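Local coordinates for pollen-specific leucine-rich repeat extensin-like protein 1 (PDB 6TME), which probably acts in the pollen cell wall, where its leucine-rich repeat domain is likely to bind secreted peptide signals while an extensin-like part joins the wall, at residues R46-L51 with E111-T116; L120-N126 with E144-N150; L194-E200 with T216-F222; V271-P275 with K293-V298. One frame throughout, in Å; residues are numbered along the deposited sequence.

Interaction 1. Residues R46-L51 with E111-T116; sequences RAYIAL and ELGLLT
A50 and L115 meet where helix 43-56 of the N-terminal cap of the leucine-rich repeat domain packs on the 3-10 turn 111-114 and the loop leading to strand 120-122. Alanine suits this point of the helix because its short side chain lets the backbones approach to 5.0 Å between A50 CA and L112 CA. The methyl group A50 CB reaches L115 CG at 3.7 Å and also touches the carbonyl oxygen E111 O, at 3.6 Å. One helical turn earlier A47 does the same work: L115 CD2 sits 3.8 Å from A47 CB. L115 keeps CG opposite its own carbonyl carbon (chi1 -66°), which sends both methyls toward the helix, CD2 to A47 and CD1 toward L51. On the outer flank L114 lays its CB against R46 O, and L114 CD1 meets I49 CG2 at 4.0 Å. R46 bends at chi3 (52°) and brings its guanidinium to the hydroxyl of T116 at the edge of the group; the approach is too bent to count as a hydrogen bond, and its closeness is doubtful. Behind the seam, L51 rests on W69 and I97, A47 on V94, and L112 on W54 of the same helix. A50 facing the turn, with A47 beside it and leucines around them, gives a hydrophobic capping helix typical of the N-terminal cap of plant leucine-rich repeat proteins.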
# COMPACT_ATOMS: atom_id res chain seq x y z
N ARG A 46 -18.75 -28.08 4.22
CA ARG A 46 -18.56 -27.04 3.22
C ARG A 46 -17.11 -26.55 3.20
O ARG A 46 -16.53 -26.32 2.13
CB ARG A 46 -19.54 -25.90 3.49
CG ARG A 46 -20.89 -26.14 2.83
CD ARG A 46 -21.94 -25.28 3.46
NE ARG A 46 -21.53 -23.87 3.49
CZ ARG A 46 -21.72 -23.07 4.53
NH1 ARG A 46 -22.33 -23.54 5.61
NH2 ARG A 46 -21.32 -21.80 4.48
N ALA A 47 -16.48 -26.43 4.38
CA ALA A 47 -15.07 -26.06 4.39
C ALA A 47 -14.21 -27.17 3.83
O ALA A 47 -13.23 -26.91 3.12
CB ALA A 47 -14.60 -25.69 5.80
N TYR A 48 -14.55 -28.42 4.15
CA TYR A 48 -13.79 -29.57 3.68
C TYR A 48 -13.77 -29.62 2.15
O TYR A 48 -12.72 -29.81 1.54
CB TYR A 48 -14.38 -30.88 4.24
CG TYR A 48 -13.75 -32.12 3.64
CD1 TYR A 48 -12.49 -32.55 4.06
CD2 TYR A 48 -14.38 -32.85 2.63
CE1 TYR A 48 -11.90 -33.66 3.53
CE2 TYR A 48 -13.79 -33.98 2.09
CZ TYR A 48 -12.54 -34.38 2.55
OH TYR A 48 -11.91 -35.48 2.02
N ILE A 49 -14.94 -29.46 1.53
CA ILE A 49 -15.04 -29.48 0.08
C ILE A 49 -14.21 -28.34 -0.54
O ILE A 49 -13.43 -28.55 -1.48
CB ILE A 49 -16.52 -29.41 -0.34
CG1 ILE A 49 -17.25 -30.71 0.05
CG2 ILE A 49 -16.66 -29.10 -1.84
CD1 ILE A 49 -18.80 -30.58 0.11
N ALA A 50 -14.36 -27.13 0.01
CA ALA A 50 -13.55 -25.99 -0.42
C ALA A 50 -12.06 -26.29 -0.39
O ALA A 50 -11.34 -26.05 -1.38
CB ALA A 50 -13.85 -24.77 0.46
N LEU A 51 -11.58 -26.83 0.73
CA LEU A 51 -10.14 -26.98 0.87
C LEU A 51 -9.62 -28.12 0.01
O LEU A 51 -8.51 -28.05 -0.51
CB LEU A 51 -9.75 -27.19 2.33
CG LEU A 51 -10.01 -25.98 3.22
CD1 LEU A 51 -9.99 -26.41 4.71
CD2 LEU A 51 -9.03 -24.84 2.93
N GLU A 111 -14.75 -22.85 -5.70
CA GLU A 111 -15.26 -23.53 -4.52
C GLU A 111 -14.82 -22.84 -3.23
O GLU A 111 -15.48 -23.02 -2.19
CB GLU A 111 -14.81 -25.00 -4.52
CG GLU A 111 -15.56 -25.90 -5.49
CD GLU A 111 -15.16 -25.69 -6.96
OE1 GLU A 111 -14.19 -24.94 -7.25
OE2 GLU A 111 -15.83 -26.29 -7.84
N LEU A 112 -13.75 -22.05 -3.26
CA LEU A 112 -13.37 -21.29 -2.08
C LEU A 112 -14.50 -20.38 -1.62
O LEU A 112 -14.52 -19.97 -0.45
CB LEU A 112 -12.09 -20.48 -2.35
CG LEU A 112 -10.86 -21.36 -2.61
CD1 LEU A 112 -9.60 -20.57 -2.86
CD2 LEU A 112 -10.66 -22.35 -1.46
N GLY A 113 -15.45 -20.07 -2.51
CA GLY A 113 -16.64 -19.33 -2.11
C GLY A 113 -17.47 -20.02 -1.03
O GLY A 113 -18.38 -19.39 -0.48
N LEU A 114 -17.17 -21.29 -0.73
CA LEU A 114 -17.88 -21.98 0.33
C LEU A 114 -17.35 -21.62 1.72
O LEU A 114 -18.01 -21.93 2.71
CB LEU A 114 -17.79 -23.50 0.11
CG LEU A 114 -18.60 -24.05 -1.07
CD1 LEU A 114 -18.16 -25.45 -1.41
CD2 LEU A 114 -20.12 -24.00 -0.87
N LEU A 115 -16.19 -20.96 1.82
CA LEU A 115 -15.60 -20.63 3.12
C LEU A 115 -16.24 -19.38 3.71
O LEU A 115 -15.59 -18.36 3.96
CB LEU A 115 -14.10 -20.46 2.97
CG LEU A 115 -13.39 -21.75 2.58
CD1 LEU A 115 -11.92 -21.51 2.20
CD2 LEU A 115 -13.50 -22.75 3.73
N THR A 116 -17.55 -19.46 3.96
CA THR A 116 -18.33 -18.25 4.19
C THR A 116 -18.05 -17.60 5.53
O THR A 116 -18.52 -16.49 5.78
CB THR A 116 -19.84 -18.51 4.08
OG1 THR A 116 -20.19 -19.60 4.94
CG2 THR A 116 -20.26 -18.83 2.64

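Interaction 2. Residues L120-N126 with E144-N150; sequences LFHVNSN and EFDVSNN
F121 and F145 lie side by side on parallel strands 120-122 and 144-146, and their side of the strand pair is the tightly packed one. Their planes are 14° apart but slid, so the rings barely overlap, and the tightest touch is F121 CD2 to F145 CE1 at 3.4 Å. Both keep CG opposite the backbone N (chi1 -171° in F121), which drives the rings the same way into the core, where V123 CG2 and V147 CG1 continue the packing. F145 also meets W163. F121 N to E144 O, D146 N to F121 O and V123 N to D146 O tie the backbones. Beyond the strands, N150 ND2 grips V123 O at 2.8 Å. N126 ND2 reaches the same oxygen from the opposite face of its plane; asparagine amides can serve both as donors here and as acceptors for a backbone N-H of the preceding turn, as N126 OD1 does for I104 N. The other face is polar. H122 NE2 reaches E144 OE1 at 2.6 Å in the ring plane, with L120 CD2 over one ring face. N124 ND2 bonds S148 OG at 2.6 Å, and N149 ND2 bonds S125 OG. This side, where S125 and N149 are partly exposed, is met by another protein chain, which hydrogen-bonds E144, D146, N124 and S125. Apolar side chains inside, an asparagine ladder and a polar concave surface are typical of a leucine-rich repeat solenoid.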
# COMPACT_ATOMS: atom_id res chain seq x y z
N LEU A 120 -10.14 -13.63 7.50
CA LEU A 120 -8.72 -13.38 7.35
C LEU A 120 -8.21 -14.29 6.25
O LEU A 120 -8.40 -15.51 6.29
CB LEU A 120 -8.00 -13.64 8.67
CG LEU A 120 -6.50 -13.44 8.79
CD1 LEU A 120 -6.28 -13.07 10.23
CD2 LEU A 120 -5.71 -14.72 8.41
N PHE A 121 -7.56 -13.69 5.24
CA PHE A 121 -7.03 -14.46 4.12
C PHE A 121 -5.64 -13.91 3.79
O PHE A 121 -5.52 -12.84 3.16
CB PHE A 121 -7.99 -14.40 2.95
CG PHE A 121 -7.64 -15.33 1.83
CD1 PHE A 121 -8.08 -16.65 1.84
CD2 PHE A 121 -6.89 -14.89 0.76
CE1 PHE A 121 -7.76 -17.52 0.80
CE2 PHE A 121 -6.58 -15.74 -0.29
CZ PHE A 121 -7.01 -17.07 -0.26
N HIS A 122 -4.60 -14.62 4.23
CA HIS A 122 -3.21 -14.21 4.01
C HIS A 122 -2.53 -15.25 3.13
O HIS A 122 -2.32 -16.39 3.56
CB HIS A 122 -2.45 -14.08 5.34
CG HIS A 122 -3.03 -13.08 6.29
ND1 HIS A 122 -2.64 -12.99 7.61
CD2 HIS A 122 -3.97 -12.12 6.12
CE1 HIS A 122 -3.32 -12.03 8.21
NE2 HIS A 122 -4.14 -11.49 7.33
N VAL A 123 -2.18 -14.88 1.89
CA VAL A 123 -1.40 -15.77 1.03
C VAL A 123 -0.22 -15.04 0.40
O VAL A 123 0.16 -15.31 -0.74
CB VAL A 123 -2.28 -16.46 -0.06
CG1 VAL A 123 -3.28 -17.48 0.61
CG2 VAL A 123 -3.04 -15.46 -0.89
N ASN A 124 0.41 -14.15 1.17
CA ASN A 124 1.60 -13.45 0.70
C ASN A 124 2.69 -14.42 0.27
O ASN A 124 2.96 -15.42 0.94
CB ASN A 124 2.18 -12.52 1.76
CG ASN A 124 3.58 -11.98 1.36
OD1 ASN A 124 4.59 -12.63 1.58
ND2 ASN A 124 3.62 -10.81 0.73
N SER A 125 3.34 -14.09 -0.85
CA SER A 125 4.51 -14.81 -1.37
C SER A 125 4.17 -16.27 -1.65
O SER A 125 4.81 -17.20 -1.14
CB SER A 125 5.70 -14.70 -0.41
OG SER A 125 6.12 -13.34 -0.27
N ASN A 126 3.14 -16.47 -2.46
CA ASN A 126 2.88 -17.76 -3.09
C ASN A 126 2.97 -17.56 -4.59
O ASN A 126 3.32 -16.48 -5.08
CB ASN A 126 1.53 -18.32 -2.66
CG ASN A 126 1.58 -18.95 -1.27
OD1 ASN A 126 1.94 -20.13 -1.12
ND2 ASN A 126 1.26 -18.16 -0.26
N GLU A 144 -9.56 -8.66 6.06
CA GLU A 144 -8.18 -8.47 5.64
C GLU A 144 -7.85 -9.50 4.57
O GLU A 144 -7.83 -10.70 4.84
CB GLU A 144 -7.17 -8.57 6.80
CG GLU A 144 -7.39 -9.69 7.79
CD GLU A 144 -6.47 -9.58 9.01
OE1 GLU A 144 -5.24 -9.78 8.89
OE2 GLU A 144 -7.00 -9.27 10.10
N PHE A 145 -7.53 -9.00 3.38
CA PHE A 145 -7.31 -9.81 2.20
C PHE A 145 -5.93 -9.45 1.67
O PHE A 145 -5.70 -8.30 1.27
CB PHE A 145 -8.38 -9.52 1.15
CG PHE A 145 -8.46 -10.53 0.07
CD1 PHE A 145 -9.05 -11.78 0.31
CD2 PHE A 145 -7.99 -10.24 -1.21
CE1 PHE A 145 -9.14 -12.73 -0.70
CE2 PHE A 145 -8.08 -11.18 -2.24
CZ PHE A 145 -8.64 -12.43 -1.99
N ASP A 146 -5.02 -10.40 1.70
CA ASP A 146 -3.63 -10.13 1.35
C ASP A 146 -3.24 -11.18 0.32
O ASP A 146 -2.97 -12.33 0.68
CB ASP A 146 -2.72 -10.17 2.58
CG ASP A 146 -1.24 -9.89 2.25
OD1 ASP A 146 -0.94 -9.48 1.10
OD2 ASP A 146 -0.39 -10.10 3.14
N VAL A 147 -3.26 -10.78 -0.95
CA VAL A 147 -2.74 -11.61 -2.02
C VAL A 147 -1.42 -11.05 -2.58
O VAL A 147 -1.05 -11.34 -3.71
CB VAL A 147 -3.79 -11.81 -3.13
CG1 VAL A 147 -4.98 -12.68 -2.57
CG2 VAL A 147 -4.30 -10.48 -3.67
N SER A 148 -0.69 -10.29 -1.77
CA SER A 148 0.54 -9.66 -2.25
C SER A 148 1.57 -10.70 -2.69
O SER A 148 1.68 -11.79 -2.11
CB SER A 148 1.13 -8.77 -1.16
OG SER A 148 1.46 -9.51 0.00
N ASN A 149 2.30 -10.37 -3.75
CA ASN A 149 3.46 -11.14 -4.23
C ASN A 149 3.05 -12.53 -4.70
O ASN A 149 3.52 -13.56 -4.22
CB ASN A 149 4.56 -11.22 -3.16
CG ASN A 149 5.83 -11.81 -3.71
OD1 ASN A 149 6.06 -11.78 -4.94
ND2 ASN A 149 6.66 -12.36 -2.84
N ASN A 150 2.16 -12.54 -5.69
CA ASN A 150 1.67 -13.78 -6.28
C ASN A 150 1.78 -13.64 -7.79
O ASN A 150 2.54 -12.82 -8.32
CB ASN A 150 0.26 -14.07 -5.77
CG ASN A 150 0.26 -14.92 -4.51
OD1 ASN A 150 0.45 -16.13 -4.59
ND2 ASN A 150 0.06 -14.29 -3.35

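Interaction 3. Residues L194-E200 with T216-F222; sequences LNNNRFE and TFAHNKF. With EDO (1,2-ethanediol), chain U.
The H219 ring turns an edge to N196, whose OD1 lies near the ring plane, 3.5 Å from H219 CD2, the amide and ring planes standing 59° apart. These residues sit on two neighbouring turns of the leucine-rich repeat solenoid, which bend after their strands through N195-N197 and N220. The F199 and F222 rings point the same way into the interior; F222 CZ comes up obliquely to F199 CB at 3.5 Å, and the F217 ring takes L194 CD1 in a similar slanting approach. The guanidinium of R198, also flat, has at its edge an ethanediol molecule, probably from the crystallisation liquor, held by a weak bond from NH2. Phenylalanine and leucine suit the inward positions, while lysine, arginine and glutamate occupy the outside. N197 and N220 are the buried ladder asparagines: L194 O accepts from both N197 ND2 and N220 ND2, which come from opposite faces of its plane, and the N220 amide also reaches F217 O. With CG opposite the carbonyl carbon (chi1 -79°), N220 is swung under the preceding turn. N197 OD1 in turn takes the backbone N of F176. Between the backbones, L194 N meets T216 O at 3.0 Å, N196 N gives a bond to A218 O, and K221 N gives one of 2.7 Å to F199 O. On the concave side, another protein chain packs on N195, N196, T216 and H219, and N195 ND2 bonds its backbone. N195 OD1 accepts the hydroxyl of T216, whose OG1 lies 2.8 Å from it.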
# COMPACT_ATOMS: atom_id res chain seq x y z
N LEU A 194 -1.39 -1.04 -3.56
CA LEU A 194 -1.53 -1.32 -4.99
C LEU A 194 -0.19 -1.41 -5.70
O LEU A 194 -0.16 -1.75 -6.88
CB LEU A 194 -2.37 -0.24 -5.68
CG LEU A 194 -3.65 0.20 -4.97
CD1 LEU A 194 -4.08 1.54 -5.54
CD2 LEU A 194 -4.76 -0.86 -5.13
N ASN A 195 0.91 -1.14 -5.00
CA ASN A 195 2.18 -0.88 -5.66
C ASN A 195 2.65 -2.10 -6.43
O ASN A 195 2.24 -3.24 -6.17
CB ASN A 195 3.24 -0.44 -4.64
CG ASN A 195 3.48 -1.48 -3.53
OD1 ASN A 195 2.72 -1.58 -2.56
ND2 ASN A 195 4.54 -2.25 -3.68
N ASN A 196 3.50 -1.84 -7.43
CA ASN A 196 4.15 -2.89 -8.23
C ASN A 196 3.11 -3.78 -8.91
O ASN A 196 3.10 -5.01 -8.78
CB ASN A 196 5.09 -3.73 -7.37
CG ASN A 196 6.33 -2.97 -6.98
OD1 ASN A 196 6.33 -2.19 -6.02
ND2 ASN A 196 7.41 -3.21 -7.72
N ASN A 197 2.24 -3.11 -9.65
CA ASN A 197 1.33 -3.79 -10.56
C ASN A 197 1.53 -3.13 -11.92
O ASN A 197 2.57 -2.53 -12.22
CB ASN A 197 -0.10 -3.71 -10.02
CG ASN A 197 -0.37 -4.80 -9.01
OD1 ASN A 197 -0.57 -5.96 -9.39
ND2 ASN A 197 -0.32 -4.46 -7.73
N ARG A 198 0.52 -3.22 -12.77
CA ARG A 198 0.56 -2.53 -14.04
C ARG A 198 -0.70 -1.69 -14.23
O ARG A 198 -1.20 -1.55 -15.34
CB ARG A 198 0.77 -3.52 -15.18
CG ARG A 198 2.14 -4.15 -15.16
CD ARG A 198 3.21 -3.12 -15.59
NE ARG A 198 3.48 -3.20 -17.03
CZ ARG A 198 4.48 -2.58 -17.66
NH1 ARG A 198 5.32 -1.81 -16.99
NH2 ARG A 198 4.63 -2.74 -18.97
N PHE A 199 -1.21 -1.10 -13.16
CA PHE A 199 -2.32 -0.16 -13.28
C PHE A 199 -1.93 1.05 -14.12
O PHE A 199 -0.78 1.49 -14.13
CB PHE A 199 -2.79 0.30 -11.91
CG PHE A 199 -3.38 -0.80 -11.07
CD1 PHE A 199 -4.45 -1.55 -11.54
CD2 PHE A 199 -2.84 -1.10 -9.82
CE1 PHE A 199 -4.99 -2.59 -10.77
CE2 PHE A 199 -3.37 -2.14 -9.05
CZ PHE A 199 -4.45 -2.89 -9.52
N GLU A 200 -2.93 1.61 -14.80
CA GLU A 200 -2.74 2.71 -15.75
C GLU A 200 -3.78 3.80 -15.51
O GLU A 200 -4.65 3.70 -14.64
CB GLU A 200 -2.82 2.20 -17.19
CG GLU A 200 -1.50 1.68 -17.74
CD GLU A 200 -1.46 1.68 -19.28
OE1 GLU A 200 -2.51 1.39 -19.91
OE2 GLU A 200 -0.39 2.00 -19.85
N THR A 216 -0.59 2.96 -1.09
CA THR A 216 0.56 2.90 -1.98
C THR A 216 0.11 2.71 -3.43
O THR A 216 -0.74 1.85 -3.72
CB THR A 216 1.55 1.78 -1.58
OG1 THR A 216 0.97 0.48 -1.75
CG2 THR A 216 2.00 1.98 -0.13
N PHE A 217 0.66 3.55 -4.32
CA PHE A 217 0.50 3.48 -5.78
C PHE A 217 1.82 3.19 -6.49
O PHE A 217 1.83 3.13 -7.72
CB PHE A 217 -0.02 4.80 -6.36
CG PHE A 217 -1.32 5.26 -5.83
CD1 PHE A 217 -2.51 4.87 -6.45
CD2 PHE A 217 -1.37 6.12 -4.75
CE1 PHE A 217 -3.73 5.32 -5.97
CE2 PHE A 217 -2.59 6.56 -4.25
CZ PHE A 217 -3.78 6.15 -4.87
N ALA A 218 2.92 3.11 -5.74
CA ALA A 218 4.26 3.06 -6.32
C ALA A 218 4.37 2.03 -7.44
O ALA A 218 3.70 1.00 -7.42
CB ALA A 218 5.28 2.74 -5.22
N HIS A 219 5.21 2.31 -8.43
CA HIS A 219 5.60 1.35 -9.48
C HIS A 219 4.39 0.79 -10.23
O HIS A 219 4.17 -0.43 -10.35
CB HIS A 219 6.45 0.22 -8.88
CG HIS A 219 7.72 0.72 -8.27
ND1 HIS A 219 8.58 1.56 -8.94
CD2 HIS A 219 8.26 0.52 -7.05
CE1 HIS A 219 9.60 1.85 -8.16
NE2 HIS A 219 9.42 1.24 -7.00
N ASN A 220 3.59 1.72 -10.74
CA ASN A 220 2.55 1.38 -11.71
C ASN A 220 2.79 2.27 -12.93
O ASN A 220 3.87 2.85 -13.10
CB ASN A 220 1.18 1.53 -11.05
CG ASN A 220 0.85 0.35 -10.18
OD1 ASN A 220 0.55 -0.74 -10.69
ND2 ASN A 220 0.94 0.54 -8.85
N LYS A 221 1.77 2.41 -13.77
CA LYS A 221 1.81 3.35 -14.88
C LYS A 221 0.64 4.32 -14.79
O LYS A 221 -0.06 4.58 -15.76
CB LYS A 221 1.84 2.62 -16.23
CG LYS A 221 3.14 1.81 -16.48
CD LYS A 221 4.36 2.71 -16.77
CE LYS A 221 4.92 2.57 -18.21
NZ LYS A 221 5.34 3.88 -18.85
N PHE A 222 0.42 4.85 -13.60
CA PHE A 222 -0.52 5.94 -13.41
C PHE A 222 -0.02 7.22 -14.07
O PHE A 222 1.17 7.52 -14.05
CB PHE A 222 -0.74 6.19 -11.93
CG PHE A 222 -1.53 5.12 -11.25
CD1 PHE A 222 -2.89 5.01 -11.48
CD2 PHE A 222 -0.91 4.24 -10.37
CE1 PHE A 222 -3.63 4.03 -10.84
CE2 PHE A 222 -1.64 3.27 -9.72
CZ PHE A 222 -3.01 3.16 -9.95
C1 EDO U . 8.61 -0.36 -18.23
O1 EDO U . 8.25 0.94 -17.73
C2 EDO U . 8.41 -0.44 -19.75
O2 EDO U . 7.03 -0.67 -20.04

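Interaction 4. Residues V271-P275 with K293-V298; sequences VGSLP and KFTGFV
T295 N donates to G272 O at 2.9 Å and 170°, the one direct hydrogen bond between these adjoining turns of the plant-type leucine-rich repeat solenoid. The same carbonyl oxygen also lies at the edge of the F294 ring, near its plane, and F294 CA approaches it at 3.3 Å in a CA-H...O contact. Over one face of that ring stands L274: its CD2 sits 4.0 Å from the ring centroid, 12° off the normal, a CH-pi contact in which the two side chains cross at about a right angle. The other methyl, L274 CD1, is 4.4 Å from V298 CG2. Leucine and phenylalanine suit these inward places, and V271 CG1 lies alongside K293 CB at the surface. Two waters form the next shell. One accepts from G272 N, donates to K293 O and pairs with T295 OG1; the other accepts from L274 N and donates to F297 O. At G272 and G296 a CB would jam against the carbonyl oxygen of the residue before, so glycine suits both, and at G296 the chain also turns a corner. Further out, L274 touches I302 of helix 300-303, F289 and F318 pack around the F294 ring, and N316 OD1 accepts from F294 N.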
# COMPACT_ATOMS: atom_id res chain seq x y z
N VAL A 271 6.01 19.07 -12.28
CA VAL A 271 6.57 20.33 -12.70
C VAL A 271 6.10 21.41 -11.73
O VAL A 271 5.36 21.14 -10.79
CB VAL A 271 6.18 20.71 -14.15
CG1 VAL A 271 6.80 19.75 -15.15
CG2 VAL A 271 4.66 20.71 -14.28
N GLY A 272 6.55 22.63 -11.97
CA GLY A 272 6.20 23.71 -11.09
C GLY A 272 7.10 23.79 -9.87
O GLY A 272 8.14 23.13 -9.75
N SER A 273 6.69 24.65 -8.96
CA SER A 273 7.36 24.83 -7.69
C SER A 273 6.66 24.03 -6.61
O SER A 273 5.48 23.69 -6.72
CB SER A 273 7.40 26.31 -7.30
OG SER A 273 7.82 27.10 -8.39
N LEU A 274 7.40 23.70 -5.58
CA LEU A 274 6.79 23.15 -4.39
C LEU A 274 5.78 24.16 -3.88
O LEU A 274 6.10 25.35 -3.81
CB LEU A 274 7.83 22.83 -3.32
CG LEU A 274 8.83 21.80 -3.80
CD1 LEU A 274 9.80 21.40 -2.69
CD2 LEU A 274 8.10 20.58 -4.36
N PRO A 275 4.56 23.76 -3.56
CA PRO A 275 3.61 24.72 -3.00
C PRO A 275 4.04 25.13 -1.60
O PRO A 275 4.48 24.31 -0.80
CB PRO A 275 2.28 23.95 -3.00
CG PRO A 275 2.64 22.53 -3.17
CD PRO A 275 3.92 22.49 -3.93
N LYS A 293 10.57 17.12 -12.26
CA LYS A 293 10.98 18.29 -13.02
C LYS A 293 10.62 19.56 -12.27
O LYS A 293 10.26 20.57 -12.86
CB LYS A 293 10.35 18.29 -14.41
CG LYS A 293 11.18 17.52 -15.41
CD LYS A 293 10.44 16.35 -16.01
CE LYS A 293 9.30 16.81 -16.88
NZ LYS A 293 8.69 15.64 -17.57
N PHE A 294 10.71 19.52 -10.94
CA PHE A 294 10.40 20.70 -10.15
C PHE A 294 11.42 21.80 -10.40
O PHE A 294 12.61 21.54 -10.66
CB PHE A 294 10.41 20.40 -8.66
CG PHE A 294 9.33 19.47 -8.22
CD1 PHE A 294 8.00 19.87 -8.25
CD2 PHE A 294 9.65 18.21 -7.76
CE1 PHE A 294 6.99 19.00 -7.83
CE2 PHE A 294 8.65 17.33 -7.35
CZ PHE A 294 7.32 17.73 -7.38
N THR A 295 10.96 23.03 -10.27
CA THR A 295 11.80 24.20 -10.44
C THR A 295 11.60 25.13 -9.25
O THR A 295 10.66 24.99 -8.46
CB THR A 295 11.49 24.94 -11.75
OG1 THR A 295 10.08 25.21 -11.82
CG2 THR A 295 11.89 24.08 -12.94
N GLY A 296 12.52 26.09 -9.13
CA GLY A 296 12.34 27.16 -8.18
C GLY A 296 13.11 26.98 -6.89
O GLY A 296 14.17 26.35 -6.86
N PHE A 297 12.54 27.51 -5.82
CA PHE A 297 13.22 27.64 -4.54
C PHE A 297 12.71 26.60 -3.56
O PHE A 297 11.52 26.27 -3.54
CB PHE A 297 13.02 29.06 -3.99
CG PHE A 297 14.24 29.64 -3.37
CD1 PHE A 297 15.21 30.25 -4.16
CD2 PHE A 297 14.44 29.56 -1.99
CE1 PHE A 297 16.35 30.77 -3.59
CE2 PHE A 297 15.59 30.08 -1.41
CZ PHE A 297 16.54 30.68 -2.22
N VAL A 298 13.63 26.06 -2.75
CA VAL A 298 13.29 25.26 -1.58
C VAL A 298 13.59 26.13 -0.37
O VAL A 298 14.75 26.48 -0.12
CB VAL A 298 14.07 23.94 -1.51
CG1 VAL A 298 13.68 23.15 -0.26
CG2 VAL A 298 13.86 23.11 -2.80
O HOH W 1 8.97 23.40 -13.77
O HOH W 2 9.95 25.29 -5.24

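The four contacts follow one another along the chain and mark out the length of the solenoid. Interaction 1 involves the N-terminal cap; its second segment is followed closely by strand 120-122 of interaction 2, and the centres of the two contacts lie about 18 Å apart. Interactions 2 and 3 have centres about 17 Å apart and lie along the same succession of parallel strands, from 120-122 to 214-216, both touching another protein chain. Interaction 4 lies near the C-terminal end, its centre about 24 Å from that of interaction 3 and about 54 Å from that of interaction 1, on the other side of the chain's centre. The order of sequence is thus the order in space, consistent with a repeat solenoid presenting a long ligand-binding surface.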